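Local structure of methylenetetrahydrofolate--tRNA-(uracil-5-)-methyltransferase trmFO (3G5S) at residues Leu21-Pro26 and Asn356-Ala361; Asp44-Ile49 and Glu106-His111; Arg122-Gly127 and Arg147-His152; Arg198-Leu203 and Gln235-Gly240. The protein catalyses the folate-dependent formation of 5-methyluridine at position 54 of tRNAs, using FAD as its cofactor. All coordinates share one frame; numbering follows the deposited sequence.

Interaction 1 (Leu21-Pro26 and Asn356-Ala361); sequences LRLGVP and NAARKA. With EDO (1,2-ethanediol), chain I.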
# COMPACT_ATOMS: atom_id res chain seq x y z
N LEU A 21 9.35 6.60 -21.46
CA LEU A 21 10.51 6.75 -22.32
C LEU A 21 10.77 5.49 -23.14
O LEU A 21 11.09 5.57 -24.33
CB LEU A 21 11.74 7.12 -21.49
CG LEU A 21 11.65 8.47 -20.76
CD1 LEU A 21 12.76 8.61 -19.73
CD2 LEU A 21 11.66 9.63 -21.75
N ARG A 22 10.63 4.32 -22.51
CA ARG A 22 10.83 3.03 -23.17
C ARG A 22 9.88 2.85 -24.34
O ARG A 22 10.21 2.17 -25.32
CB ARG A 22 10.65 1.86 -22.19
CG ARG A 22 11.65 1.80 -21.06
CD ARG A 22 11.70 0.43 -20.43
NE ARG A 22 10.70 0.16 -19.39
CZ ARG A 22 10.13 -1.03 -19.22
NH1 ARG A 22 10.41 -2.01 -20.05
NH2 ARG A 22 9.26 -1.24 -18.24
N LEU A 23 8.68 3.41 -24.20
CA LEU A 23 7.67 3.33 -25.24
C LEU A 23 7.75 4.49 -26.23
O LEU A 23 6.88 4.66 -27.09
CB LEU A 23 6.27 3.23 -24.61
CG LEU A 23 6.03 1.89 -23.90
CD1 LEU A 23 4.78 1.98 -23.04
CD2 LEU A 23 5.93 0.74 -24.88
N GLY A 24 8.82 5.28 -26.14
CA GLY A 24 9.06 6.36 -27.08
C GLY A 24 8.22 7.61 -26.87
O GLY A 24 8.05 8.41 -27.79
N VAL A 25 7.69 7.79 -25.66
CA VAL A 25 6.87 8.95 -25.34
C VAL A 25 7.68 9.93 -24.50
O VAL A 25 8.14 9.58 -23.42
CB VAL A 25 5.59 8.53 -24.60
CG1 VAL A 25 4.74 9.74 -24.26
CG2 VAL A 25 4.79 7.52 -25.43
N PRO A 26 7.87 11.17 -24.98
CA PRO A 26 8.69 12.12 -24.22
C PRO A 26 8.05 12.50 -22.89
O PRO A 26 6.82 12.49 -22.74
CB PRO A 26 8.76 13.34 -25.14
CG PRO A 26 8.47 12.80 -26.50
CD PRO A 26 7.46 11.72 -26.28
N ASN A 356 0.01 3.21 -18.89
CA ASN A 356 -1.29 3.69 -19.34
C ASN A 356 -1.26 5.11 -19.88
O ASN A 356 -1.96 5.41 -20.85
CB ASN A 356 -2.35 3.48 -18.27
CG ASN A 356 -2.78 2.03 -18.19
OD1 ASN A 356 -2.79 1.33 -19.21
ND2 ASN A 356 -3.13 1.56 -17.00
N ALA A 357 -0.43 5.96 -19.29
CA ALA A 357 -0.23 7.31 -19.82
C ALA A 357 0.40 7.25 -21.22
O ALA A 357 0.02 8.01 -22.11
CB ALA A 357 0.63 8.11 -18.87
N ALA A 358 1.37 6.35 -21.40
CA ALA A 358 2.01 6.18 -22.69
C ALA A 358 0.99 5.71 -23.71
O ALA A 358 0.92 6.21 -24.84
CB ALA A 358 3.15 5.18 -22.59
N ARG A 359 0.19 4.73 -23.32
CA ARG A 359 -0.86 4.24 -24.20
C ARG A 359 -1.85 5.33 -24.58
O ARG A 359 -2.25 5.47 -25.73
CB ARG A 359 -1.54 3.00 -23.60
CG ARG A 359 -0.60 1.78 -23.59
CD ARG A 359 -1.22 0.57 -22.87
NE ARG A 359 -2.47 0.14 -23.50
CZ ARG A 359 -2.55 -0.64 -24.57
NH1 ARG A 359 -3.73 -0.95 -25.07
NH2 ARG A 359 -1.45 -1.11 -25.14
N LYS A 360 -2.22 6.15 -23.60
CA LYS A 360 -3.11 7.30 -23.86
C LYS A 360 -2.53 8.25 -24.90
O LYS A 360 -3.23 8.74 -25.81
CB LYS A 360 -3.32 8.08 -22.55
CG LYS A 360 -4.48 9.07 -22.61
CD LYS A 360 -5.79 8.34 -22.81
CE LYS A 360 -6.93 8.98 -22.01
NZ LYS A 360 -7.61 10.11 -22.68
N ALA A 361 -1.24 8.51 -24.76
CA ALA A 361 -0.51 9.38 -25.68
C ALA A 361 -0.54 8.80 -27.10
O ALA A 361 -0.50 9.55 -28.09
CB ALA A 361 0.92 9.59 -25.22
C1 EDO I . 6.25 6.76 -29.93
O1 EDO I . 7.55 7.20 -30.31
C2 EDO I . 5.28 7.93 -30.07
O2 EDO I . 5.35 8.47 -31.39
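Ala358 receives two apolar side chains on its single methyl. Leu23 reaches it with CD1, which lies 3.6 Å from Ala358 CB, the closest approach across the two segments. Because chi2 of Leu23 is extended (167°), CD1 stands anti to CA and carries the contact outward. Val25 straddles one turn of the partner helix with its fork: CG2 lies 4.0 Å from Ala358 CB, while CG1, placed anti to the backbone N (chi1 179°), lies 3.9 Å from Ala361 CB. No hydrogen bond crosses, so the fit rests on methyl groups against the alanine methyls on one helix face.

Leu23 and Val25 lie just past the end of helix 11-22, where the chain turns. Gly24, with positive phi, is the C-prime residue of a Schellman motif in which Gly24 N bonds to Leu21 O and Val25 N to Leu20 O. A 1,2-ethanediol molecule, probably from the crystallisation liquor, donates to Gly24 O.

In the wider fold, helix 11-22 ends here and the chain turns into strand 27-30, with Pro26 already backbone-bonded to Val4. Leu20 extends the packing onto Ala357 and Ala358, and Tyr332 of strand 331-333 touches helix 343-361 at Ala357 and Lys360.

Interaction 2 (Asp44-Ile49 and Glu106-His111); sequences DRFAEI and ERLTGH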
# COMPACT_ATOMS: atom_id res chain seq x y z
N ASP A 44 19.47 15.37 -4.18
CA ASP A 44 18.86 15.80 -5.43
C ASP A 44 18.55 14.62 -6.36
O ASP A 44 18.12 14.83 -7.49
CB ASP A 44 19.77 16.81 -6.15
CG ASP A 44 21.10 16.20 -6.57
OD1 ASP A 44 21.31 14.99 -6.37
OD2 ASP A 44 21.95 16.95 -7.09
N ARG A 45 18.74 13.40 -5.86
CA ARG A 45 18.67 12.21 -6.69
C ARG A 45 17.24 11.74 -6.93
O ARG A 45 16.39 11.84 -6.05
CB ARG A 45 19.44 11.07 -6.04
CG ARG A 45 20.93 11.31 -5.92
CD ARG A 45 21.65 10.94 -7.20
NE ARG A 45 23.10 10.98 -7.04
CZ ARG A 45 23.83 10.00 -6.52
NH1 ARG A 45 25.14 10.13 -6.42
NH2 ARG A 45 23.24 8.88 -6.10
N PHE A 46 17.00 11.20 -8.12
CA PHE A 46 15.73 10.54 -8.38
C PHE A 46 15.70 9.21 -7.63
O PHE A 46 16.71 8.52 -7.52
CB PHE A 46 15.54 10.28 -9.88
CG PHE A 46 15.66 11.51 -10.74
CD1 PHE A 46 15.44 12.78 -10.22
CD2 PHE A 46 15.98 11.39 -12.08
CE1 PHE A 46 15.54 13.91 -11.02
CE2 PHE A 46 16.09 12.52 -12.89
CZ PHE A 46 15.87 13.77 -12.36
N ALA A 47 14.52 8.87 -7.12
CA ALA A 47 14.30 7.61 -6.42
C ALA A 47 15.21 7.46 -5.20
O ALA A 47 15.66 6.36 -4.86
CB ALA A 47 14.44 6.43 -7.37
N GLU A 48 15.47 8.57 -4.52
CA GLU A 48 16.14 8.52 -3.23
C GLU A 48 15.38 7.62 -2.27
O GLU A 48 14.16 7.73 -2.14
CB GLU A 48 16.26 9.93 -2.64
CG GLU A 48 16.82 9.95 -1.22
CD GLU A 48 16.99 11.35 -0.64
OE1 GLU A 48 16.96 12.35 -1.40
OE2 GLU A 48 17.16 11.45 0.59
N ILE A 49 16.11 6.74 -1.60
CA ILE A 49 15.57 5.86 -0.58
C ILE A 49 15.72 6.56 0.76
O ILE A 49 16.83 6.79 1.22
CB ILE A 49 16.35 4.52 -0.56
CG1 ILE A 49 16.18 3.78 -1.89
CG2 ILE A 49 15.93 3.66 0.62
CD1 ILE A 49 14.84 3.09 -2.04
N GLU A 106 21.09 8.63 -13.39
CA GLU A 106 21.88 8.64 -14.62
C GLU A 106 21.10 8.13 -15.83
O GLU A 106 21.14 8.75 -16.90
CB GLU A 106 23.17 7.83 -14.44
CG GLU A 106 24.13 8.40 -13.41
CD GLU A 106 25.44 7.63 -13.34
OE1 GLU A 106 25.97 7.27 -14.42
OE2 GLU A 106 25.93 7.38 -12.22
N ARG A 107 20.39 7.02 -15.67
CA ARG A 107 19.67 6.43 -16.80
C ARG A 107 18.57 7.37 -17.29
O ARG A 107 18.38 7.55 -18.48
CB ARG A 107 19.08 5.06 -16.46
CG ARG A 107 20.09 3.93 -16.25
CD ARG A 107 21.04 3.74 -17.42
NE ARG A 107 20.38 3.53 -18.71
CZ ARG A 107 19.85 2.37 -19.11
NH1 ARG A 107 19.87 1.31 -18.31
NH2 ARG A 107 19.28 2.28 -20.30
N LEU A 108 17.84 7.97 -16.35
CA LEU A 108 16.78 8.90 -16.71
C LEU A 108 17.33 10.18 -17.32
O LEU A 108 16.93 10.59 -18.41
CB LEU A 108 15.92 9.23 -15.48
CG LEU A 108 14.88 8.16 -15.15
CD1 LEU A 108 14.34 8.35 -13.74
CD2 LEU A 108 13.76 8.18 -16.17
N THR A 109 18.26 10.81 -16.62
CA THR A 109 18.78 12.11 -17.05
C THR A 109 19.42 12.03 -18.43
O THR A 109 19.34 12.98 -19.21
CB THR A 109 19.76 12.69 -16.02
OG1 THR A 109 19.10 12.84 -14.75
CG2 THR A 109 20.28 14.05 -16.47
N GLY A 110 20.03 10.89 -18.74
CA GLY A 110 20.69 10.70 -20.01
C GLY A 110 19.80 10.34 -21.19
O GLY A 110 20.28 10.25 -22.32
N HIS A 111 18.51 10.11 -20.94
CA HIS A 111 17.60 9.74 -22.02
C HIS A 111 17.24 10.94 -22.90
O HIS A 111 16.87 11.99 -22.38
CB HIS A 111 16.32 9.11 -21.47
CG HIS A 111 15.58 8.31 -22.48
ND1 HIS A 111 14.90 8.88 -23.53
CD2 HIS A 111 15.44 6.97 -22.62
CE1 HIS A 111 14.36 7.93 -24.27
NE2 HIS A 111 14.68 6.76 -23.75
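The ring of Phe46 meets Leu108 and Thr109 on consecutive positions of helix 97-109, and neither approach is cleanly to its face or its edge. Leu108 slants across the ring: CD1 lies 3.8 Å from Phe46 CD2, and Leu108 CB sits close by, 4.0 Å from the same carbon. Thr109 comes at about a right angle to the phenylalanine side chain, bringing OG1 to 3.6 Å from Phe46 CE2. Both helix residues therefore touch the CD2-CE2 side of the ring. Thr109 OG1 is placed beside its own backbone N (chi1 -59°), where it hydrogen-bonds to Thr105 O one turn earlier; the ring carbon is a packing neighbour, not its polar partner.

Backbone bonds place Phe46. It belongs to a type II turn running from Arg45 to Glu48, its N is hydrogen-bonded to Thr105 OG1, and Ala47 pairs through its backbone with Ala9 of the predicted FAD-binding loop. The ring also touches Ala9, Ser14 of helix 11-22 and Val116, and lies about 7 Å from the bound FAD, between nearest atoms. An alanine here removes the ring, and would probably open a gap beside Leu108 CD1 and Thr109, between helix 97-109 and the Ala9 loop.

The chemistry across the segments is almost wholly dispersive. Since no hydrogen bond joins them directly, the ring is located by packing, while polar bonds just outside the contact place the turn.

Interaction 3 (Arg122-Gly127 and Arg147-His152); sequences REIPPG and RRFGDH. With EDO (1,2-ethanediol), chain F.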
# COMPACT_ATOMS: atom_id res chain seq x y z
N ARG A 122 2.42 23.25 -8.31
CA ARG A 122 1.46 23.73 -7.32
C ARG A 122 0.01 23.59 -7.76
O ARG A 122 -0.90 23.81 -6.97
CB ARG A 122 1.76 25.19 -6.98
CG ARG A 122 3.15 25.41 -6.39
CD ARG A 122 3.46 26.90 -6.18
NE ARG A 122 2.59 27.51 -5.18
CZ ARG A 122 2.77 27.41 -3.87
NH1 ARG A 122 3.80 26.72 -3.39
NH2 ARG A 122 1.93 27.99 -3.03
N GLU A 123 -0.20 23.26 -9.03
CA GLU A 123 -1.54 23.05 -9.56
C GLU A 123 -1.47 21.81 -10.44
O GLU A 123 -0.42 21.48 -10.96
CB GLU A 123 -1.99 24.25 -10.40
CG GLU A 123 -1.99 25.57 -9.66
CD GLU A 123 -3.15 25.71 -8.68
OE1 GLU A 123 -4.08 24.89 -8.71
OE2 GLU A 123 -3.13 26.67 -7.87
N ILE A 124 -2.60 21.14 -10.60
CA ILE A 124 -2.63 19.95 -11.44
C ILE A 124 -2.34 20.36 -12.88
O ILE A 124 -3.07 21.16 -13.46
CB ILE A 124 -3.99 19.26 -11.36
CG1 ILE A 124 -4.27 18.83 -9.91
CG2 ILE A 124 -4.03 18.06 -12.28
CD1 ILE A 124 -5.72 18.45 -9.68
N PRO A 125 -1.25 19.82 -13.46
CA PRO A 125 -0.91 20.17 -14.84
C PRO A 125 -2.00 19.73 -15.82
O PRO A 125 -2.67 18.72 -15.59
CB PRO A 125 0.36 19.35 -15.09
CG PRO A 125 0.95 19.14 -13.76
CD PRO A 125 -0.23 18.96 -12.85
N PRO A 126 -2.16 20.47 -16.92
CA PRO A 126 -3.06 20.01 -17.98
C PRO A 126 -2.40 18.94 -18.84
O PRO A 126 -1.19 18.74 -18.77
CB PRO A 126 -3.30 21.29 -18.78
CG PRO A 126 -1.98 21.97 -18.71
CD PRO A 126 -1.45 21.69 -17.31
N GLY A 127 -3.20 18.27 -19.64
CA GLY A 127 -2.69 17.25 -20.53
C GLY A 127 -2.39 15.96 -19.80
O GLY A 127 -2.61 15.83 -18.60
N ARG A 147 -9.17 20.59 -3.81
CA ARG A 147 -10.08 21.48 -4.53
C ARG A 147 -10.77 20.75 -5.68
O ARG A 147 -11.98 20.90 -5.89
CB ARG A 147 -9.32 22.69 -5.09
CG ARG A 147 -9.04 23.79 -4.08
CD ARG A 147 -8.71 25.10 -4.79
NE ARG A 147 -7.61 24.95 -5.75
CZ ARG A 147 -6.33 25.04 -5.43
NH1 ARG A 147 -5.97 25.26 -4.17
NH2 ARG A 147 -5.40 24.89 -6.36
N ARG A 148 -10.00 19.96 -6.42
CA ARG A 148 -10.51 19.32 -7.63
C ARG A 148 -11.38 18.10 -7.32
O ARG A 148 -12.41 17.89 -7.95
CB ARG A 148 -9.33 18.97 -8.55
CG ARG A 148 -9.64 18.23 -9.84
CD ARG A 148 -10.14 19.11 -10.98
NE ARG A 148 -9.47 20.41 -11.09
CZ ARG A 148 -8.45 20.70 -11.90
NH1 ARG A 148 -7.93 19.77 -12.70
NH2 ARG A 148 -7.95 21.93 -11.92
N PHE A 149 -10.97 17.31 -6.32
CA PHE A 149 -11.62 16.02 -6.09
C PHE A 149 -12.40 15.90 -4.78
O PHE A 149 -13.16 14.95 -4.62
CB PHE A 149 -10.59 14.88 -6.22
CG PHE A 149 -9.98 14.80 -7.58
CD1 PHE A 149 -10.73 14.36 -8.66
CD2 PHE A 149 -8.67 15.21 -7.80
CE1 PHE A 149 -10.18 14.31 -9.93
CE2 PHE A 149 -8.12 15.16 -9.07
CZ PHE A 149 -8.88 14.71 -10.14
N GLY A 150 -12.22 16.85 -3.87
CA GLY A 150 -12.96 16.86 -2.62
C GLY A 150 -12.06 16.75 -1.41
O GLY A 150 -11.18 15.89 -1.36
N ASP A 151 -12.30 17.60 -0.42
CA ASP A 151 -11.48 17.64 0.79
C ASP A 151 -11.41 16.28 1.48
O ASP A 151 -10.38 15.92 2.06
CB ASP A 151 -12.05 18.65 1.79
CG ASP A 151 -11.85 20.08 1.36
OD1 ASP A 151 -11.19 20.32 0.33
OD2 ASP A 151 -12.35 20.99 2.06
N HIS A 152 -12.51 15.54 1.45
CA HIS A 152 -12.60 14.29 2.19
C HIS A 152 -11.91 13.12 1.51
O HIS A 152 -11.83 12.04 2.09
CB HIS A 152 -14.05 13.94 2.49
CG HIS A 152 -14.70 14.84 3.50
ND1 HIS A 152 -15.61 15.81 3.16
CD2 HIS A 152 -14.54 14.92 4.85
CE1 HIS A 152 -16.00 16.45 4.25
NE2 HIS A 152 -15.37 15.93 5.28
C1 EDO F . -8.58 8.38 2.52
O1 EDO F . -9.31 7.64 3.51
C2 EDO F . -9.20 9.77 2.42
O2 EDO F . -10.56 9.62 1.98
O HOH W 1 -2.52 24.93 -4.78
O HOH W 2 -5.14 22.83 -12.54
O HOH W 3 -5.56 20.64 -14.68
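Ile124 projects its CD1 methyl into an angle formed by Arg148 and Phe149, and this is the close-packed half of the contact. CD1 lies 3.8 Å from Arg148 CB and 4.1 Å from Phe149 CE2. Bends at chi2 (81°) and chi3 (39°) fold the arginine back, so that its guanidinium spreads over Ile124 with CD1 3.9 Å above one face, offset toward the rim. Arg148 CG in turn rests over a face of the Phe149 ring. Leu145 and Leu331 also touch Ile124, and Phe149 stacks on Phe325.

The other half is polar and wet. Glu123, bent at chi2, offers OE1 to Arg147 NH2 at 2.7 Å in a salt bridge at the edge of the guanidinium. The carboxylate and guanidinium planes are 47° apart and a single nitrogen does the gripping, so this is no flat, two-pronged pair. One water links Arg122 O to the same NH2, again in the guanidinium plane. Two more waters both donate to Ile124 O and accept from Arg148, one from NH2 at 3.0 Å and the other from NH1 at 3.2 Å. The arginine thus presents a greasy face to the isoleucine and its N-H groups to solvent.

Topologically, the loop 122-127 follows strand 114-117 at one margin of the parallel sheet and leads into strand 129-131 on the far side of strand 4-7. Its packing against the C-terminal end of helix 139-149 belongs to the Rossmann-type FAD-binding fold of the MnmG family.

Interaction 4 (Arg198-Leu203 and Gln235-Gly240); sequences RFHQAL and QTLLFG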
# COMPACT_ATOMS: atom_id res chain seq x y z
N ARG A 198 -6.15 -9.36 30.56
CA ARG A 198 -4.89 -9.87 30.01
C ARG A 198 -4.46 -9.04 28.80
O ARG A 198 -3.29 -8.65 28.68
CB ARG A 198 -5.01 -11.36 29.62
CG ARG A 198 -3.74 -11.98 28.99
CD ARG A 198 -4.02 -13.33 28.30
NE ARG A 198 -2.81 -13.90 27.69
CZ ARG A 198 -2.82 -14.73 26.64
NH1 ARG A 198 -3.96 -15.08 26.07
NH2 ARG A 198 -1.68 -15.19 26.15
N PHE A 199 -5.40 -8.78 27.91
CA PHE A 199 -5.15 -8.04 26.68
C PHE A 199 -4.72 -6.60 26.98
O PHE A 199 -3.73 -6.10 26.45
CB PHE A 199 -6.41 -8.07 25.82
CG PHE A 199 -6.23 -7.47 24.46
CD1 PHE A 199 -5.50 -8.13 23.48
CD2 PHE A 199 -6.82 -6.27 24.14
CE1 PHE A 199 -5.35 -7.58 22.22
CE2 PHE A 199 -6.67 -5.72 22.89
CZ PHE A 199 -5.94 -6.38 21.92
N HIS A 200 -5.47 -5.94 27.86
CA HIS A 200 -5.16 -4.58 28.24
C HIS A 200 -3.77 -4.48 28.87
O HIS A 200 -3.00 -3.58 28.55
CB HIS A 200 -6.22 -4.03 29.20
CG HIS A 200 -5.90 -2.67 29.74
ND1 HIS A 200 -5.46 -2.47 31.02
CD2 HIS A 200 -5.94 -1.45 29.15
CE1 HIS A 200 -5.25 -1.17 31.21
NE2 HIS A 200 -5.53 -0.54 30.09
N GLN A 201 -3.45 -5.41 29.77
CA GLN A 201 -2.13 -5.43 30.38
C GLN A 201 -1.02 -5.62 29.34
O GLN A 201 0.02 -4.97 29.40
CB GLN A 201 -2.04 -6.54 31.44
CG GLN A 201 -2.74 -6.21 32.74
CD GLN A 201 -2.15 -4.98 33.42
OE1 GLN A 201 -0.93 -4.84 33.52
NE2 GLN A 201 -3.01 -4.08 33.87
N ALA A 202 -1.25 -6.51 28.38
CA ALA A 202 -0.27 -6.75 27.34
C ALA A 202 -0.03 -5.49 26.49
O ALA A 202 1.09 -5.23 26.06
CB ALA A 202 -0.69 -7.91 26.47
N LEU A 203 -1.09 -4.73 26.25
CA LEU A 203 -0.97 -3.49 25.49
C LEU A 203 -0.10 -2.46 26.20
O LEU A 203 0.64 -1.71 25.57
CB LEU A 203 -2.35 -2.88 25.22
CG LEU A 203 -3.14 -3.45 24.05
CD1 LEU A 203 -4.55 -2.89 24.05
CD2 LEU A 203 -2.43 -3.14 22.72
N GLN A 235 -10.61 1.81 31.55
CA GLN A 235 -11.93 2.01 30.96
C GLN A 235 -11.91 2.39 29.49
O GLN A 235 -12.89 2.20 28.78
CB GLN A 235 -12.68 3.11 31.71
CG GLN A 235 -13.05 2.77 33.13
CD GLN A 235 -13.95 3.84 33.73
OE1 GLN A 235 -13.50 4.94 34.06
NE2 GLN A 235 -15.23 3.52 33.85
N THR A 236 -10.79 2.94 29.04
CA THR A 236 -10.73 3.63 27.76
C THR A 236 -11.13 2.75 26.58
O THR A 236 -11.99 3.12 25.78
CB THR A 236 -9.33 4.22 27.54
OG1 THR A 236 -8.85 4.79 28.76
CG2 THR A 236 -9.36 5.27 26.45
N LEU A 237 -10.52 1.57 26.46
CA LEU A 237 -10.86 0.69 25.35
C LEU A 237 -12.32 0.23 25.40
O LEU A 237 -12.94 -0.01 24.36
CB LEU A 237 -9.90 -0.50 25.28
CG LEU A 237 -8.47 -0.15 24.87
CD1 LEU A 237 -7.53 -1.32 25.16
CD2 LEU A 237 -8.40 0.25 23.41
N LEU A 238 -12.86 0.12 26.61
CA LEU A 238 -14.24 -0.34 26.81
C LEU A 238 -15.25 0.72 26.39
O LEU A 238 -16.37 0.40 25.99
CB LEU A 238 -14.47 -0.75 28.27
CG LEU A 238 -13.58 -1.88 28.79
CD1 LEU A 238 -13.80 -2.09 30.28
CD2 LEU A 238 -13.83 -3.17 28.01
N PHE A 239 -14.86 1.99 26.50
CA PHE A 239 -15.69 3.07 25.99
C PHE A 239 -15.54 3.20 24.48
O PHE A 239 -16.43 3.72 23.82
CB PHE A 239 -15.29 4.41 26.61
CG PHE A 239 -15.83 4.65 27.99
CD1 PHE A 239 -17.20 4.73 28.21
CD2 PHE A 239 -14.98 4.83 29.06
CE1 PHE A 239 -17.71 4.98 29.47
CE2 PHE A 239 -15.48 5.07 30.34
CZ PHE A 239 -16.85 5.14 30.53
N GLY A 240 -14.40 2.74 23.96
CA GLY A 240 -14.00 2.94 22.58
C GLY A 240 -14.18 1.72 21.70
O GLY A 240 -15.28 1.19 21.59
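Leu237 points its CD1 methyl straight at Leu203, the two side chains meeting tip to tip with CD1 to CD1 at 3.5 Å. On each side the outer torsion is near trans (chi2 172° in Leu203, 166° in Leu237), and this stretches the chain from CA out to CD1 and makes that methyl the leading atom. The distance is snug for two methyl groups, and it is the closest approach between the segments.

The same Leu237 methyl also nears His200, one turn earlier on the helix that carries Leu203. It comes to the edge of the imidazole, near the ring plane, with CD1 4.3 Å from His200 CD2. A single leucine tip therefore addresses two residues on one helix face. The polar end of His200 is engaged elsewhere: NE2 hydrogen-bonds to Ala230 O, which is consistent with a proton on that nitrogen and would limit rotation of the ring. No hydrogen bond runs directly between the two segments. Bound glutathione is about 11 Å from the Leu237 side chain, between nearest atoms.

Leu237 sits on a short helix, 236-239, where Thr236 OG1 bonds back to Gly233 O. Helix 193-205 stands opposite, with Tyr196 touching both Leu237 and Leu238. Helix 226-231 adds Leu229 against Leu237 and Ala230 against Leu203, while helix 283-290 meets Leu203 and Phe199 through Leu289. The contact is thus a buried meeting point within a group of helices.

How the interactions relate
Interactions 1, 2 and 3 surround the parallel sheet of the FAD-binding fold, whereas interaction 4 lies among helices far from it. Interactions 1 and 2 have centres 19 Å apart and touch directly, Leu21 packing on Leu108 and His111, so the end of helix 11-22 packs against both helix 343-361 and helix 97-109. Interaction 3 is 23 Å from interaction 1, centre to centre, and shares strand 331-333 with it as a neighbour. Along the chain, interactions 2, 3 and 4 close one after another, all between the two halves of interaction 1. That contact therefore brings sequence-distant parts together, while interaction 4, its centre about 53 Å from that of interaction 1, lies on the opposite side of the chain's centre.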